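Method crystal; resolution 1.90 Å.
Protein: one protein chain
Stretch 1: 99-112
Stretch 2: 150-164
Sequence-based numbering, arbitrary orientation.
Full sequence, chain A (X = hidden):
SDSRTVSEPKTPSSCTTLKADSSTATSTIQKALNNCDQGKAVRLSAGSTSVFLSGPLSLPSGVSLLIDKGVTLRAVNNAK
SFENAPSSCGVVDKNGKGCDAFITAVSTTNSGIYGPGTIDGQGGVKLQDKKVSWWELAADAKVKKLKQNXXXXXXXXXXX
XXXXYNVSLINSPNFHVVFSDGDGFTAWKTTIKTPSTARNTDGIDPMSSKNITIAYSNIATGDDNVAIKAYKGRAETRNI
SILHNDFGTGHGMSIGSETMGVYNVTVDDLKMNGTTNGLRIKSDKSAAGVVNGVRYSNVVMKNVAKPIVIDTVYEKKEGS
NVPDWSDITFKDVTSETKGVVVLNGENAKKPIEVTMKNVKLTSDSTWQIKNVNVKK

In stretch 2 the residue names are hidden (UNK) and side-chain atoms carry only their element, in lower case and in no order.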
# COMPACT_ATOMS: atom_id res chain seq x y z
N CYS A 99 -2.59 11.00 13.69
CA CYS A 99 -2.63 11.92 12.56
C CYS A 99 -3.66 11.57 11.48
O CYS A 99 -3.79 10.41 11.09
CB CYS A 99 -1.28 11.96 11.83
SG CYS A 99 0.20 12.23 12.81
N ASP A 100 -4.31 12.61 10.96
CA ASP A 100 -5.24 12.40 9.84
C ASP A 100 -4.38 12.13 8.60
O ASP A 100 -3.21 12.53 8.59
CB ASP A 100 -6.13 13.61 9.59
CG ASP A 100 -7.17 13.83 10.68
OD1 ASP A 100 -7.64 12.85 11.28
OD2 ASP A 100 -7.50 15.01 10.93
N ALA A 101 -4.95 11.53 7.56
CA ALA A 101 -4.19 11.31 6.34
C ALA A 101 -4.17 12.60 5.52
O ALA A 101 -4.91 13.53 5.85
CB ALA A 101 -4.79 10.18 5.51
N PHE A 102 -3.36 12.64 4.48
CA PHE A 102 -3.33 13.83 3.62
C PHE A 102 -4.63 13.95 2.84
O PHE A 102 -5.26 15.01 2.82
CB PHE A 102 -2.12 13.79 2.70
CG PHE A 102 -1.84 15.04 1.91
CD1 PHE A 102 -2.32 16.28 2.30
CD2 PHE A 102 -1.05 14.95 0.77
CE1 PHE A 102 -2.04 17.41 1.55
CE2 PHE A 102 -0.77 16.08 0.02
CZ PHE A 102 -1.27 17.30 0.42
N ILE A 103 -5.03 12.88 2.18
CA ILE A 103 -6.28 12.85 1.42
C ILE A 103 -7.14 11.70 1.95
O ILE A 103 -6.66 10.56 1.96
CB ILE A 103 -6.07 12.68 -0.08
CG1 ILE A 103 -5.23 13.84 -0.67
CG2 ILE A 103 -7.41 12.61 -0.82
CD1 ILE A 103 -4.72 13.48 -2.06
N THR A 104 -8.34 12.01 2.43
CA THR A 104 -9.21 10.97 2.98
C THR A 104 -10.54 10.92 2.24
O THR A 104 -11.19 11.94 2.01
CB THR A 104 -9.49 11.21 4.48
OG1 THR A 104 -8.27 11.41 5.20
CG2 THR A 104 -10.20 10.01 5.09
N ALA A 105 -10.97 9.72 1.85
CA ALA A 105 -12.22 9.49 1.14
C ALA A 105 -13.06 8.53 1.99
O ALA A 105 -12.68 7.37 2.13
CB ALA A 105 -11.93 8.89 -0.23
N VAL A 106 -14.10 9.03 2.62
CA VAL A 106 -14.96 8.24 3.49
C VAL A 106 -16.32 8.00 2.87
O VAL A 106 -16.99 8.95 2.46
CB VAL A 106 -15.17 8.97 4.84
CG1 VAL A 106 -16.18 8.22 5.71
CG2 VAL A 106 -13.85 9.14 5.57
N SER A 107 -16.75 6.74 2.80
CA SER A 107 -18.05 6.41 2.23
C SER A 107 -18.28 7.07 0.88
O SER A 107 -19.33 7.68 0.63
CB SER A 107 -19.16 6.79 3.24
OG SER A 107 -18.93 6.04 4.42
N THR A 108 -17.33 6.90 -0.04
CA THR A 108 -17.44 7.47 -1.38
C THR A 108 -17.78 6.39 -2.40
O THR A 108 -17.50 5.21 -2.21
CB THR A 108 -16.14 8.16 -1.84
OG1 THR A 108 -15.09 7.18 -1.93
CG2 THR A 108 -15.71 9.23 -0.84
N THR A 109 -18.40 6.83 -3.49
CA THR A 109 -18.75 5.95 -4.60
C THR A 109 -18.27 6.64 -5.87
O THR A 109 -18.56 7.82 -6.08
CB THR A 109 -20.26 5.66 -4.69
OG1 THR A 109 -20.71 5.01 -3.50
CG2 THR A 109 -20.58 4.80 -5.90
N ASN A 110 -17.47 5.97 -6.70
CA ASN A 110 -16.96 6.56 -7.93
C ASN A 110 -16.09 7.79 -7.70
O ASN A 110 -16.16 8.75 -8.48
CB ASN A 110 -18.12 6.91 -8.89
CG ASN A 110 -18.94 5.69 -9.27
OD1 ASN A 110 -18.41 4.59 -9.42
ND2 ASN A 110 -20.25 5.88 -9.43
N SER A 111 -15.26 7.79 -6.66
CA SER A 111 -14.35 8.91 -6.41
C SER A 111 -12.97 8.51 -6.91
O SER A 111 -12.69 7.30 -7.05
CB SER A 111 -14.29 9.30 -4.93
OG SER A 111 -15.52 9.89 -4.52
N GLY A 112 -12.08 9.49 -7.13
CA GLY A 112 -10.78 9.10 -7.66
C GLY A 112 -9.72 10.18 -7.61
O GLY A 112 -10.00 11.33 -7.32
N UNK A 150 2.24 9.41 12.37
CA UNK A 150 2.59 10.11 11.15
C UNK A 150 1.45 9.92 10.13
O UNK A 150 0.81 8.87 10.11
o UNK A 150 3.70 8.20 10.15
c UNK A 150 5.14 9.71 11.34
c UNK A 150 3.88 9.59 10.48
N UNK A 151 1.21 10.90 9.27
CA UNK A 151 0.15 10.84 8.29
C UNK A 151 0.35 9.90 7.12
O UNK A 151 1.40 9.86 6.47
c UNK A 151 0.03 12.27 7.77
c UNK A 151 1.94 12.19 9.25
c UNK A 151 1.14 13.06 8.33
N UNK A 152 -0.69 9.13 6.79
CA UNK A 152 -0.75 8.37 5.55
C UNK A 152 -1.06 9.32 4.39
O UNK A 152 -1.68 10.36 4.64
n UNK A 152 -2.63 2.11 8.72
n UNK A 152 -2.25 4.03 7.52
c UNK A 152 -1.85 7.30 5.61
c UNK A 152 -1.48 6.16 6.56
n UNK A 152 -4.41 3.29 7.87
c UNK A 152 -3.11 3.14 8.03
c UNK A 152 -2.65 5.21 6.75
N UNK A 153 -0.65 8.99 3.17
CA UNK A 153 -0.92 9.87 2.04
C UNK A 153 -2.39 9.81 1.62
O UNK A 153 -3.07 10.83 1.51
c UNK A 153 1.35 11.65 0.92
c UNK A 153 1.27 10.17 0.57
c UNK A 153 1.64 9.95 -0.90
c UNK A 153 -0.08 9.53 0.83
N UNK A 154 -2.87 8.60 1.32
CA UNK A 154 -4.24 8.44 0.84
C UNK A 154 -4.92 7.38 1.70
O UNK A 154 -4.42 6.26 1.76
c UNK A 154 -5.64 7.54 -1.09
c UNK A 154 -3.82 9.17 -1.57
c UNK A 154 -3.41 8.67 -2.94
c UNK A 154 -4.27 8.02 -0.64
N UNK A 155 -6.02 7.74 2.34
CA UNK A 155 -6.77 6.81 3.19
C UNK A 155 -8.20 6.72 2.67
O UNK A 155 -8.91 7.72 2.59
c UNK A 155 -7.62 6.53 5.59
n UNK A 155 -7.85 4.19 6.10
c UNK A 155 -7.00 5.22 6.01
o UNK A 155 -5.80 5.10 6.26
c UNK A 155 -6.75 7.33 4.63
N UNK A 156 -8.62 5.54 2.26
CA UNK A 156 -9.95 5.32 1.69
C UNK A 156 -10.74 4.34 2.54
O UNK A 156 -10.30 3.21 2.74
c UNK A 156 -8.26 4.93 -1.74
c UNK A 156 -8.95 5.69 -0.63
c UNK A 156 -9.85 4.80 0.25
c UNK A 156 -11.24 4.69 -0.37
N UNK A 157 -11.88 4.77 3.07
CA UNK A 157 -12.68 3.94 3.98
C UNK A 157 -14.10 3.72 3.49
O UNK A 157 -14.73 4.64 2.97
o UNK A 157 -10.49 4.29 5.83
c UNK A 157 -12.80 4.63 5.35
n UNK A 157 -11.45 6.00 6.84
c UNK A 157 -11.49 4.96 6.02
N UNK A 158 -14.64 2.52 3.69
CA UNK A 158 -16.00 2.16 3.31
C UNK A 158 -16.46 2.70 1.97
O UNK A 158 -17.60 3.17 1.83
c UNK A 158 -18.77 1.54 6.83
c UNK A 158 -16.57 1.95 5.74
c UNK A 158 -17.51 2.38 6.86
n UNK A 158 -18.49 0.09 6.86
c UNK A 158 -16.93 2.67 4.44
N UNK A 159 -15.62 2.59 0.95
CA UNK A 159 -15.93 3.17 -0.35
C UNK A 159 -16.13 2.11 -1.42
O UNK A 159 -15.74 0.95 -1.27
o UNK A 159 -14.85 5.30 0.13
c UNK A 159 -14.82 4.16 -0.72
N UNK A 160 -16.75 2.53 -2.50
CA UNK A 160 -17.08 1.72 -3.65
C UNK A 160 -16.48 2.27 -4.93
O UNK A 160 -16.65 3.45 -5.23
c UNK A 160 -18.61 1.72 -3.83
c UNK A 160 -19.14 0.60 -4.71
c UNK A 160 -21.30 0.26 -3.44
c UNK A 160 -19.99 -0.37 -3.88
n UNK A 160 -22.27 -0.75 -2.92
N UNK A 161 -15.85 1.39 -5.70
CA UNK A 161 -15.28 1.75 -6.99
C UNK A 161 -14.49 3.05 -7.01
O UNK A 161 -14.80 4.04 -7.68
n UNK A 161 -18.17 0.19 -8.74
o UNK A 161 -16.26 -0.71 -7.99
c UNK A 161 -16.93 0.30 -8.25
c UNK A 161 -16.40 1.71 -8.04
N UNK A 162 -13.39 3.05 -6.26
CA UNK A 162 -12.46 4.17 -6.17
C UNK A 162 -11.37 3.97 -7.23
O UNK A 162 -10.96 2.82 -7.45
c UNK A 162 -8.95 6.73 -4.74
c UNK A 162 -9.67 5.56 -4.94
c UNK A 162 -10.86 7.75 -3.75
c UNK A 162 -11.57 6.58 -3.95
c UNK A 162 -10.99 5.47 -4.54
c UNK A 162 -11.80 4.22 -4.78
c UNK A 162 -9.54 7.82 -4.15
N UNK A 163 -10.90 5.03 -7.86
CA UNK A 163 -9.89 4.93 -8.90
C UNK A 163 -8.64 5.75 -8.57
O UNK A 163 -8.76 6.89 -8.14
o UNK A 163 -11.53 4.63 -10.67
c UNK A 163 -9.36 5.45 -11.33
c UNK A 163 -10.44 5.46 -10.25
N UNK A 164 -7.47 5.17 -8.77
CA UNK A 164 -6.18 5.83 -8.61
C UNK A 164 -5.46 5.65 -9.95
O UNK A 164 -5.10 4.52 -10.26
c UNK A 164 -4.14 7.30 -6.91
c UNK A 164 -3.29 5.08 -6.11
c UNK A 164 -5.35 5.14 -7.54
c UNK A 164 -4.52 5.89 -6.52
O HOH W 1 -3.10 8.88 8.75
O HOH W 2 -15.06 5.76 -4.48
O HOH W 3 -15.89 4.65 -10.91
O HOH W 4 -19.92 2.34 -9.27
O HOH W 5 -13.88 5.91 -9.60

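Position 150 has one carbon carrying an oxygen and a second carbon, pointing away from stretch 1, while its backbone N lies 3.5 Å from Cys99 SG: Thr150. Its hydroxyl is satisfied elsewhere in the structure. At 151 three carbons close a ring onto the backbone N, and the ring packs beside Cys99, so this is Pro151; its CD lies 4.0 Å from Cys99 SG, and it needs no partner for an N-H.

Position 152 has three carbons, a nitrogen, then a carbon bearing two nitrogens; its CB lies 4.1 Å from Ala101 CB: Arg152. The end leads away, and the backbone does the pairing, Phe102 N donating to Arg152 O (2.8 Å). The four carbons at 153 fork at the second and meet the Phe102 side chain, giving Leu153, apolar in a buried site, whose CD2 lies 4.1 Å from Phe102 CD2.

At 154 four carbons fork at the first, one arm two carbons long, near Ile103: Ile154, a β-branched residue at home in a strand, with CG1 4.4 Å from Ile103 CD1. Position 155 has three carbons, the last carrying O and N, and its CB touches Ala101 CB at 3.6 Å: Gln155. Its OE1 accepts from NH1 of the partly exposed Arg152 (2.8 Å). Position 156 repeats the pattern of 154 beside the small Ala105 and is Ile156; CG2 lies 4.3 Å from Ala105 CB. Two carbons, the second with O and N, near Val106, make 157 Asn157, whose OD1 accepts from Gln155 NE2 (2.7 Å), extending a polar row beside Thr104 and Val106.

Position 158 has four carbons in a row ending in a nitrogen, its CB 3.9 Å from Ser107 OG: Lys158, its charged end led away at an exposed turn. One carbon and one oxygen at 159, the oxygen close to Thr108, give Ser159: OG accepts from Thr108 N (3.0 Å) and donates to Asn157 O (2.9 Å), a short side chain tying the bend together. Position 160, again four carbons and a nitrogen, with CB 3.9 Å from Thr109 OG1, is Lys160; the backbone N of Lys160 donates to Thr108 O (2.8 Å), while its exposed amine leads away, as suits a lysine. At 161, two carbons with O and N, CB 3.8 Å from Asn110 OD1, mark Asn161, whose positive phi of 45° suits asparagine at this corner.

At 162 one carbon leads to a ring of six carbons, with Gly112 CA over its face, 4.2 Å from the ring centroid: Phe162, its CE2 3.9 Å from Ala105 CB. Position 163, a carbon bearing O and C, its backbone N donating to Ser111 O (3.0 Å), is Thr163, β-branched and suited to a strand. At 164 four carbons fork at the second, and none comes near stretch 1: Leu164, apolar and buried.

The contact is a parallel pairing. Ile103 O accepts from Gln155 N (2.9 Å), and Ala105 N donates to Gln155 O (3.0 Å). Apolar side chains pack on the face of Ile103 and Ala105, while waters bridge the later turns.

Stretch 2, residues 150-164: TPRLIQINKSKNFTL
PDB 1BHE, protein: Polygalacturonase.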